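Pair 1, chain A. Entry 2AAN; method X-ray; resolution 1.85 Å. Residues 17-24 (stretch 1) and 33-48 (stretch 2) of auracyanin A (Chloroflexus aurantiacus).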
# COMPACT_ATOMS: atom_id res chain seq x y z
N GLY A 17 18.51 -6.42 -9.22
CA GLY A 17 19.15 -5.62 -8.27
C GLY A 17 18.20 -4.65 -7.59
O GLY A 17 17.08 -4.42 -8.05
N PRO A 18 18.62 -4.07 -6.46
CA PRO A 18 17.67 -3.23 -5.75
C PRO A 18 17.19 -2.00 -6.55
O PRO A 18 17.99 -1.29 -7.18
CB PRO A 18 18.44 -2.78 -4.52
CG PRO A 18 19.51 -3.77 -4.36
CD PRO A 18 19.89 -4.17 -5.74
N VAL A 19 15.89 -1.76 -6.48
CA VAL A 19 15.25 -0.64 -7.16
C VAL A 19 14.31 0.11 -6.25
O VAL A 19 13.81 -0.41 -5.24
CB VAL A 19 14.44 -1.09 -8.37
CG1 VAL A 19 15.34 -1.70 -9.42
CG2 VAL A 19 13.27 -2.05 -7.94
N THR A 20 14.12 1.38 -6.57
CA THR A 20 13.10 2.15 -5.92
C THR A 20 11.98 2.27 -6.94
O THR A 20 12.21 2.50 -8.12
CB THR A 20 13.58 3.54 -5.50
OG1 THR A 20 14.54 3.43 -4.45
CG2 THR A 20 12.41 4.38 -5.00
N ILE A 21 10.76 2.12 -6.48
CA ILE A 21 9.60 2.42 -7.29
C ILE A 21 8.91 3.63 -6.66
O ILE A 21 8.56 3.62 -5.47
CB ILE A 21 8.64 1.25 -7.37
CG1 ILE A 21 9.28 0.10 -8.13
CG2 ILE A 21 7.35 1.69 -8.06
CD1 ILE A 21 8.51 -1.17 -7.99
N GLU A 22 8.74 4.68 -7.46
CA GLU A 22 8.09 5.90 -7.01
C GLU A 22 6.59 5.72 -7.20
O GLU A 22 6.15 5.28 -8.24
CB GLU A 22 8.51 7.10 -7.84
CG GLU A 22 9.96 7.19 -8.16
CD GLU A 22 10.76 7.78 -7.06
OE1 GLU A 22 11.99 7.84 -7.23
OE2 GLU A 22 10.18 8.20 -6.03
N ILE A 23 5.81 6.08 -6.20
CA ILE A 23 4.37 6.08 -6.38
C ILE A 23 3.81 7.14 -5.49
O ILE A 23 4.43 7.51 -4.50
CB ILE A 23 3.74 4.69 -6.09
CG1 ILE A 23 2.25 4.66 -6.42
CG2 ILE A 23 4.03 4.23 -4.66
CD1 ILE A 23 1.67 3.28 -6.43
N GLY A 24 2.64 7.66 -5.84
CA GLY A 24 2.06 8.69 -5.01
C GLY A 24 0.56 8.62 -5.05
O GLY A 24 -0.01 7.75 -5.67
N ASP A 33 -1.37 7.16 -8.05
CA ASP A 33 -1.02 7.65 -9.39
C ASP A 33 -0.44 6.61 -10.34
O ASP A 33 -0.16 6.93 -11.46
CB ASP A 33 -0.12 8.88 -9.35
CG ASP A 33 1.29 8.65 -8.80
OD1 ASP A 33 1.76 7.54 -8.53
OD2 ASP A 33 1.97 9.69 -8.69
N LYS A 34 -0.24 5.40 -9.84
CA LYS A 34 0.10 4.25 -10.63
C LYS A 34 -0.81 3.11 -10.13
O LYS A 34 -0.90 2.83 -8.91
CB LYS A 34 1.58 3.85 -10.44
CG LYS A 34 2.60 4.95 -10.73
CD LYS A 34 4.01 4.41 -10.71
CE LYS A 34 5.06 5.45 -11.07
NZ LYS A 34 6.43 4.82 -10.89
N THR A 35 -1.45 2.44 -11.08
CA THR A 35 -2.36 1.35 -10.75
C THR A 35 -1.74 0.02 -11.07
O THR A 35 -2.32 -1.03 -10.77
CB THR A 35 -3.73 1.41 -11.47
OG1 THR A 35 -3.56 1.48 -12.89
CG2 THR A 35 -4.55 2.55 -10.94
N GLU A 36 -0.54 0.06 -11.61
CA GLU A 36 0.22 -1.14 -11.61
C GLU A 36 1.73 -1.02 -11.64
O GLU A 36 2.29 -0.12 -12.24
CB GLU A 36 -0.30 -2.08 -12.66
CG GLU A 36 0.34 -1.87 -13.97
CD GLU A 36 0.81 -3.17 -14.57
OE1 GLU A 36 0.08 -4.16 -14.44
OE2 GLU A 36 1.89 -3.16 -15.18
N LEU A 37 2.34 -1.94 -10.93
CA LEU A 37 3.79 -2.03 -10.74
C LEU A 37 4.24 -3.42 -11.08
O LEU A 37 3.51 -4.36 -10.83
CB LEU A 37 4.15 -1.73 -9.29
CG LEU A 37 3.61 -0.43 -8.70
CD1 LEU A 37 3.94 -0.33 -7.21
CD2 LEU A 37 4.12 0.80 -9.47
N THR A 38 5.40 -3.55 -11.71
CA THR A 38 5.95 -4.83 -12.07
C THR A 38 7.34 -4.93 -11.51
O THR A 38 8.14 -4.01 -11.66
CB THR A 38 6.03 -5.03 -13.58
OG1 THR A 38 4.73 -4.88 -14.14
CG2 THR A 38 6.53 -6.43 -13.90
N VAL A 39 7.60 -6.02 -10.80
CA VAL A 39 8.91 -6.30 -10.24
C VAL A 39 9.21 -7.77 -10.51
O VAL A 39 8.33 -8.49 -11.02
CB VAL A 39 8.99 -5.98 -8.73
CG1 VAL A 39 8.78 -4.47 -8.49
CG2 VAL A 39 7.97 -6.80 -7.92
N SER A 40 10.41 -8.21 -10.16
CA SER A 40 10.81 -9.63 -10.25
C SER A 40 10.73 -10.27 -8.88
O SER A 40 10.99 -9.62 -7.88
CB SER A 40 12.25 -9.77 -10.75
OG SER A 40 12.49 -8.88 -11.83
N ALA A 41 10.40 -11.56 -8.83
CA ALA A 41 10.34 -12.26 -7.56
C ALA A 41 11.70 -12.20 -6.83
O ALA A 41 12.75 -12.33 -7.44
CB ALA A 41 9.92 -13.71 -7.79
N GLY A 42 11.69 -11.96 -5.53
CA GLY A 42 12.91 -11.94 -4.72
C GLY A 42 13.68 -10.62 -4.82
O GLY A 42 14.62 -10.39 -4.05
N GLN A 43 13.31 -9.76 -5.76
CA GLN A 43 13.97 -8.48 -5.94
C GLN A 43 13.74 -7.59 -4.72
O GLN A 43 12.63 -7.57 -4.17
CB GLN A 43 13.44 -7.79 -7.20
CG GLN A 43 14.10 -6.46 -7.50
CD GLN A 43 13.70 -5.90 -8.84
OE1 GLN A 43 12.59 -6.10 -9.31
NE2 GLN A 43 14.63 -5.19 -9.48
N THR A 44 14.78 -6.84 -4.32
CA THR A 44 14.66 -5.81 -3.28
C THR A 44 14.02 -4.56 -3.89
O THR A 44 14.60 -3.94 -4.81
CB THR A 44 16.02 -5.44 -2.60
OG1 THR A 44 16.62 -6.60 -2.03
CG2 THR A 44 15.82 -4.42 -1.48
N VAL A 45 12.83 -4.24 -3.39
CA VAL A 45 11.99 -3.14 -3.84
C VAL A 45 11.83 -2.14 -2.69
O VAL A 45 11.44 -2.53 -1.58
CB VAL A 45 10.55 -3.62 -4.22
CG1 VAL A 45 9.71 -2.41 -4.80
CG2 VAL A 45 10.60 -4.78 -5.18
N THR A 46 12.20 -0.89 -2.94
CA THR A 46 11.87 0.21 -2.05
C THR A 46 10.71 0.97 -2.72
O THR A 46 10.85 1.48 -3.82
CB THR A 46 13.09 1.15 -1.77
OG1 THR A 46 14.16 0.40 -1.14
CG2 THR A 46 12.66 2.31 -0.85
N ILE A 47 9.57 0.98 -2.06
CA ILE A 47 8.46 1.85 -2.46
C ILE A 47 8.63 3.19 -1.76
O ILE A 47 8.77 3.26 -0.54
CB ILE A 47 7.09 1.21 -2.11
CG1 ILE A 47 6.88 -0.09 -2.89
CG2 ILE A 47 5.97 2.24 -2.32
CD1 ILE A 47 6.52 0.09 -4.31
N ARG A 48 8.74 4.23 -2.56
CA ARG A 48 8.80 5.58 -2.08
C ARG A 48 7.46 6.22 -2.42
O ARG A 48 7.18 6.56 -3.56
CB ARG A 48 9.96 6.31 -2.73
CG ARG A 48 10.18 7.73 -2.22
CD ARG A 48 11.45 8.34 -2.81
NE ARG A 48 11.55 9.77 -2.52
CZ ARG A 48 12.01 10.29 -1.37
NH1 ARG A 48 12.43 9.51 -0.37
NH2 ARG A 48 12.03 11.61 -1.22
O HOH W 1 15.71 -0.86 -2.97
O HOH W 2 7.54 8.96 -5.02

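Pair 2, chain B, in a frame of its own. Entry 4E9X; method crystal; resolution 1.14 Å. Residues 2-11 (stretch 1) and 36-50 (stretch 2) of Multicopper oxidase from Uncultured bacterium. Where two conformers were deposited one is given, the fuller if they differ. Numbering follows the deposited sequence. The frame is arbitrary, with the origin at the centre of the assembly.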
# COMPACT_ATOMS: atom_id res chain seq x y z
N ALA B 2 -7.89 -31.21 20.03
CA ALA B 2 -7.25 -31.41 21.34
C ALA B 2 -7.34 -30.14 22.18
O ALA B 2 -7.32 -29.04 21.59
CB ALA B 2 -5.79 -31.84 21.23
N GLU B 3 -7.37 -30.29 23.50
CA GLU B 3 -7.22 -29.08 24.35
C GLU B 3 -5.74 -28.76 24.57
O GLU B 3 -4.94 -29.60 25.02
CB GLU B 3 -7.94 -29.30 25.68
CG GLU B 3 -7.94 -28.11 26.60
CD GLU B 3 -8.54 -28.43 27.98
OE1 GLU B 3 -7.82 -28.38 28.99
OE2 GLU B 3 -9.76 -28.72 28.04
N ARG B 4 -5.35 -27.51 24.26
CA ARG B 4 -3.97 -27.06 24.37
C ARG B 4 -3.95 -25.81 25.22
O ARG B 4 -4.53 -24.81 24.83
CB ARG B 4 -3.34 -26.84 22.99
CG ARG B 4 -3.43 -28.08 22.11
CD ARG B 4 -2.47 -27.96 20.95
NE ARG B 4 -2.66 -29.14 20.07
CZ ARG B 4 -1.93 -30.25 20.27
NH1 ARG B 4 -1.03 -30.33 21.24
NH2 ARG B 4 -2.10 -31.29 19.48
N GLU B 5 -3.31 -25.95 26.37
CA GLU B 5 -3.27 -24.88 27.36
C GLU B 5 -1.84 -24.38 27.54
O GLU B 5 -0.94 -25.19 27.74
CB GLU B 5 -3.80 -25.45 28.71
CG GLU B 5 -3.77 -24.40 29.79
CD GLU B 5 -4.60 -24.76 31.00
OE1 GLU B 5 -5.21 -25.86 30.99
OE2 GLU B 5 -4.69 -23.97 31.97
N PHE B 6 -1.68 -23.06 27.52
CA PHE B 6 -0.42 -22.38 27.57
C PHE B 6 -0.36 -21.34 28.65
O PHE B 6 -1.39 -20.71 28.88
CB PHE B 6 -0.15 -21.68 26.21
CG PHE B 6 -0.23 -22.70 25.07
CD1 PHE B 6 0.56 -23.83 25.02
CD2 PHE B 6 -1.10 -22.51 24.03
CE1 PHE B 6 0.52 -24.73 23.99
CE2 PHE B 6 -1.18 -23.43 22.99
CZ PHE B 6 -0.38 -24.57 22.96
N ASP B 7 0.81 -21.15 29.25
CA ASP B 7 0.95 -20.11 30.27
C ASP B 7 1.90 -19.05 29.68
O ASP B 7 3.02 -19.39 29.29
CB ASP B 7 1.51 -20.65 31.58
CG ASP B 7 0.56 -21.54 32.33
OD1 ASP B 7 -0.65 -21.19 32.49
OD2 ASP B 7 0.94 -22.64 32.84
N MET B 8 1.43 -17.81 29.57
CA MET B 8 2.27 -16.78 28.98
C MET B 8 2.46 -15.65 29.98
O MET B 8 1.58 -15.44 30.83
CB MET B 8 1.68 -16.27 27.66
CG MET B 8 2.56 -15.29 26.89
SD MET B 8 1.70 -14.82 25.34
CE MET B 8 0.71 -16.32 25.29
N THR B 9 3.58 -14.97 29.95
CA THR B 9 3.76 -13.78 30.79
C THR B 9 4.05 -12.59 29.84
O THR B 9 4.25 -12.77 28.62
CB THR B 9 4.92 -13.85 31.78
OG1 THR B 9 6.16 -13.93 31.04
CG2 THR B 9 4.76 -15.11 32.66
N ILE B 10 3.99 -11.42 30.43
CA ILE B 10 4.30 -10.17 29.78
C ILE B 10 5.42 -9.54 30.61
O ILE B 10 5.18 -9.40 31.82
CB ILE B 10 3.12 -9.21 29.61
CG1 ILE B 10 1.85 -9.90 29.12
CG2 ILE B 10 3.49 -8.10 28.63
CD1 ILE B 10 0.64 -8.97 29.05
N GLU B 11 6.55 -9.19 30.03
CA GLU B 11 7.75 -8.81 30.77
C GLU B 11 8.31 -7.49 30.26
O GLU B 11 8.24 -7.22 29.05
CB GLU B 11 8.86 -9.88 30.61
CG GLU B 11 8.37 -11.27 31.05
CD GLU B 11 8.15 -11.47 32.53
OE1 GLU B 11 8.58 -10.65 33.36
OE2 GLU B 11 7.48 -12.51 32.90
N LEU B 36 6.10 -18.58 19.51
CA LEU B 36 5.28 -19.19 18.50
C LEU B 36 4.22 -20.08 19.15
O LEU B 36 4.53 -20.95 19.98
CB LEU B 36 6.16 -20.11 17.61
CG LEU B 36 5.42 -21.09 16.68
CD1 LEU B 36 4.62 -20.37 15.58
CD2 LEU B 36 6.46 -22.03 16.02
N ILE B 37 2.96 -19.94 18.75
CA ILE B 37 1.88 -20.86 19.15
C ILE B 37 1.48 -21.59 17.89
O ILE B 37 1.12 -20.97 16.89
CB ILE B 37 0.71 -20.10 19.82
CG1 ILE B 37 1.16 -19.34 21.05
CG2 ILE B 37 -0.42 -21.09 20.09
CD1 ILE B 37 0.07 -18.41 21.64
N HIS B 38 1.56 -22.90 17.91
CA HIS B 38 1.33 -23.73 16.72
C HIS B 38 0.34 -24.80 17.13
O HIS B 38 0.64 -25.65 17.98
CB HIS B 38 2.68 -24.30 16.23
CG HIS B 38 2.59 -24.93 14.89
ND1 HIS B 38 3.65 -25.64 14.33
CD2 HIS B 38 1.62 -24.95 13.93
CE1 HIS B 38 3.30 -26.04 13.11
NE2 HIS B 38 2.10 -25.67 12.84
N VAL B 39 -0.84 -24.77 16.55
CA VAL B 39 -1.92 -25.70 16.90
C VAL B 39 -2.56 -26.22 15.63
O VAL B 39 -2.20 -25.79 14.52
CB VAL B 39 -2.94 -25.03 17.82
CG1 VAL B 39 -2.28 -24.48 19.10
CG2 VAL B 39 -3.74 -23.89 17.18
N GLN B 40 -3.50 -27.16 15.81
CA GLN B 40 -4.25 -27.72 14.68
C GLN B 40 -5.66 -27.16 14.61
O GLN B 40 -6.27 -26.86 15.66
CB GLN B 40 -4.34 -29.25 14.88
CG GLN B 40 -4.81 -30.03 13.68
CD GLN B 40 -4.53 -31.52 13.89
OE1 GLN B 40 -4.44 -32.06 14.99
NE2 GLN B 40 -4.38 -32.21 12.77
N GLU B 41 -6.16 -27.05 13.38
CA GLU B 41 -7.55 -26.64 13.19
C GLU B 41 -8.45 -27.49 14.07
O GLU B 41 -8.37 -28.73 14.16
CB GLU B 41 -7.93 -26.92 11.74
CG GLU B 41 -9.33 -26.53 11.36
CD GLU B 41 -9.68 -26.84 9.91
OE1 GLU B 41 -8.85 -27.37 9.14
OE2 GLU B 41 -10.82 -26.50 9.51
N GLY B 42 -9.34 -26.80 14.81
CA GLY B 42 -10.30 -27.41 15.72
C GLY B 42 -9.78 -27.53 17.14
O GLY B 42 -10.56 -27.91 18.02
N ASP B 43 -8.51 -27.28 17.44
CA ASP B 43 -8.07 -27.40 18.82
C ASP B 43 -8.78 -26.36 19.67
O ASP B 43 -9.16 -25.26 19.24
CB ASP B 43 -6.56 -27.23 18.94
CG ASP B 43 -5.74 -28.40 18.43
OD1 ASP B 43 -6.25 -29.52 18.20
OD2 ASP B 43 -4.52 -28.18 18.26
N ASP B 44 -8.95 -26.75 20.95
CA ASP B 44 -9.42 -25.83 21.96
C ASP B 44 -8.21 -25.24 22.65
O ASP B 44 -7.48 -25.98 23.31
CB ASP B 44 -10.29 -26.61 22.94
CG ASP B 44 -11.52 -27.14 22.19
OD1 ASP B 44 -12.20 -26.36 21.49
OD2 ASP B 44 -11.78 -28.36 22.31
N VAL B 45 -8.02 -23.93 22.52
CA VAL B 45 -6.85 -23.25 23.07
C VAL B 45 -7.23 -22.53 24.35
O VAL B 45 -8.26 -21.86 24.42
CB VAL B 45 -6.31 -22.27 22.01
CG1 VAL B 45 -5.06 -21.57 22.55
CG2 VAL B 45 -5.97 -23.03 20.76
N ILE B 46 -6.35 -22.66 25.34
CA ILE B 46 -6.46 -21.93 26.58
C ILE B 46 -5.16 -21.21 26.83
O ILE B 46 -4.10 -21.86 26.81
CB ILE B 46 -6.78 -22.91 27.74
CG1 ILE B 46 -8.05 -23.74 27.50
CG2 ILE B 46 -6.84 -22.16 29.06
CD1 ILE B 46 -8.17 -24.94 28.44
N VAL B 47 -5.18 -19.90 27.01
CA VAL B 47 -3.94 -19.16 27.27
C VAL B 47 -4.13 -18.38 28.58
O VAL B 47 -5.02 -17.49 28.68
CB VAL B 47 -3.61 -18.20 26.12
CG1 VAL B 47 -2.27 -17.52 26.46
CG2 VAL B 47 -3.44 -18.92 24.80
N ASN B 48 -3.30 -18.70 29.59
CA ASN B 48 -3.34 -18.01 30.87
C ASN B 48 -2.25 -16.94 30.85
O ASN B 48 -1.07 -17.33 30.71
CB ASN B 48 -3.11 -18.97 32.05
CG ASN B 48 -4.03 -20.19 32.00
OD1 ASN B 48 -5.24 -20.00 32.03
ND2 ASN B 48 -3.47 -21.39 31.94
N VAL B 49 -2.63 -15.69 30.94
CA VAL B 49 -1.70 -14.59 30.77
C VAL B 49 -1.43 -13.90 32.12
O VAL B 49 -2.42 -13.49 32.76
CB VAL B 49 -2.28 -13.57 29.78
CG1 VAL B 49 -1.30 -12.42 29.62
CG2 VAL B 49 -2.63 -14.18 28.43
N THR B 50 -0.18 -13.75 32.51
CA THR B 50 0.19 -12.93 33.67
C THR B 50 0.98 -11.70 33.26
O THR B 50 1.99 -11.78 32.57
CB THR B 50 0.99 -13.75 34.68
OG1 THR B 50 0.08 -14.80 35.11
CG2 THR B 50 1.39 -12.92 35.89
O HOH W 3 -10.45 -29.93 20.07
O HOH W 4 -4.49 -31.46 17.79
O HOH W 5 1.13 -17.13 33.16

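In both pairs a strand of stretch 1 runs parallel to the second strand of stretch 2. In pair 1 strands 19-24 and 44-48 meet at 28°, and in pair 2 strands 3-11 and 44-50 meet at 16°. The axes approach to 4.6 Å in each. The first strand of stretch 2 runs nearly antiparallel to stretch 1, with axes 9.5 Å apart in pair 1 and 9.0 Å in pair 2. A type II turn joins the two strands of stretch 2. Fourteen central residues superpose with an RMSD of 0.7 Å.

From Val A19 and Arg B4 onward the backbone ladder follows the same pattern. In pair 1, Val A19 N donates to Thr A44 O (3.0 Å) and Thr A46 N to Val A19 O (2.8 Å). At the matching positions Arg B4 N donates to Asp B44 O (2.8 Å) and Ile B46 N to Arg B4 O (2.9 Å). Pair 2 has one earlier rung, from Asp B44 N to Ala B2 O (2.9 Å). The turns match too, with Gly A42 on Gly B42. Both glycines have positive phi.

The side chain of the residue closing the turn, Gln A43 or Asp B43, ties stretch 1 to the start of the turn in each pair. Gln A43 NE2 donates to Gly A17 O (2.9 Å), and Gln A43 OE1 accepts from Ser A40 N (3.2 Å). The shorter Asp B43 uses both carboxylate oxygens: OD1 accepts from Ala B2 N (3.0 Å), while OD2 accepts from Gln B40 N (2.8 Å) and forms a salt bridge with Arg B4 NE (2.8 Å). Arg B4 matches Val A19, whose CG1 merely packs 3.6 Å from Gln A43 NE2.

Ile A21 matches Phe B6 and fills the space before the first strand of stretch 2. Ile A21 reaches with two branches: CD1 lies 3.3 Å from Val A39 CG1, and CG2 lies 3.6 Å from Leu A37 CD2. In pair 2 one ring atom spans both neighbours, with Phe B6 CE2 3.8 Å from Ile B37 CG2 and 4.2 Å from Val B39 CG1. Two residues on, Ile A23 and Met B8 have side-chain centres only 0.3 Å apart. Ile A23 CG2 packs on Ile A47 CG2 (3.6 Å), and Met B8 CE on Val B47 CG1 (3.4 Å).

The other face, with Thr A20 and Glu A22 or Glu B5 and Asp B7, is more polar. Arg A48 extends past Glu A22, and OE2 of Glu A22 stays 4.1 Å from Arg A48 NE, too far for a salt bridge. Asn B48, the counterpart of Arg A48, is shorter but bonds directly: ND2 donates to Glu B5 OE2 and Asp B7 OD1, both at 2.9 Å. One amide thus ties together two acidic side chains of the neighbouring strand.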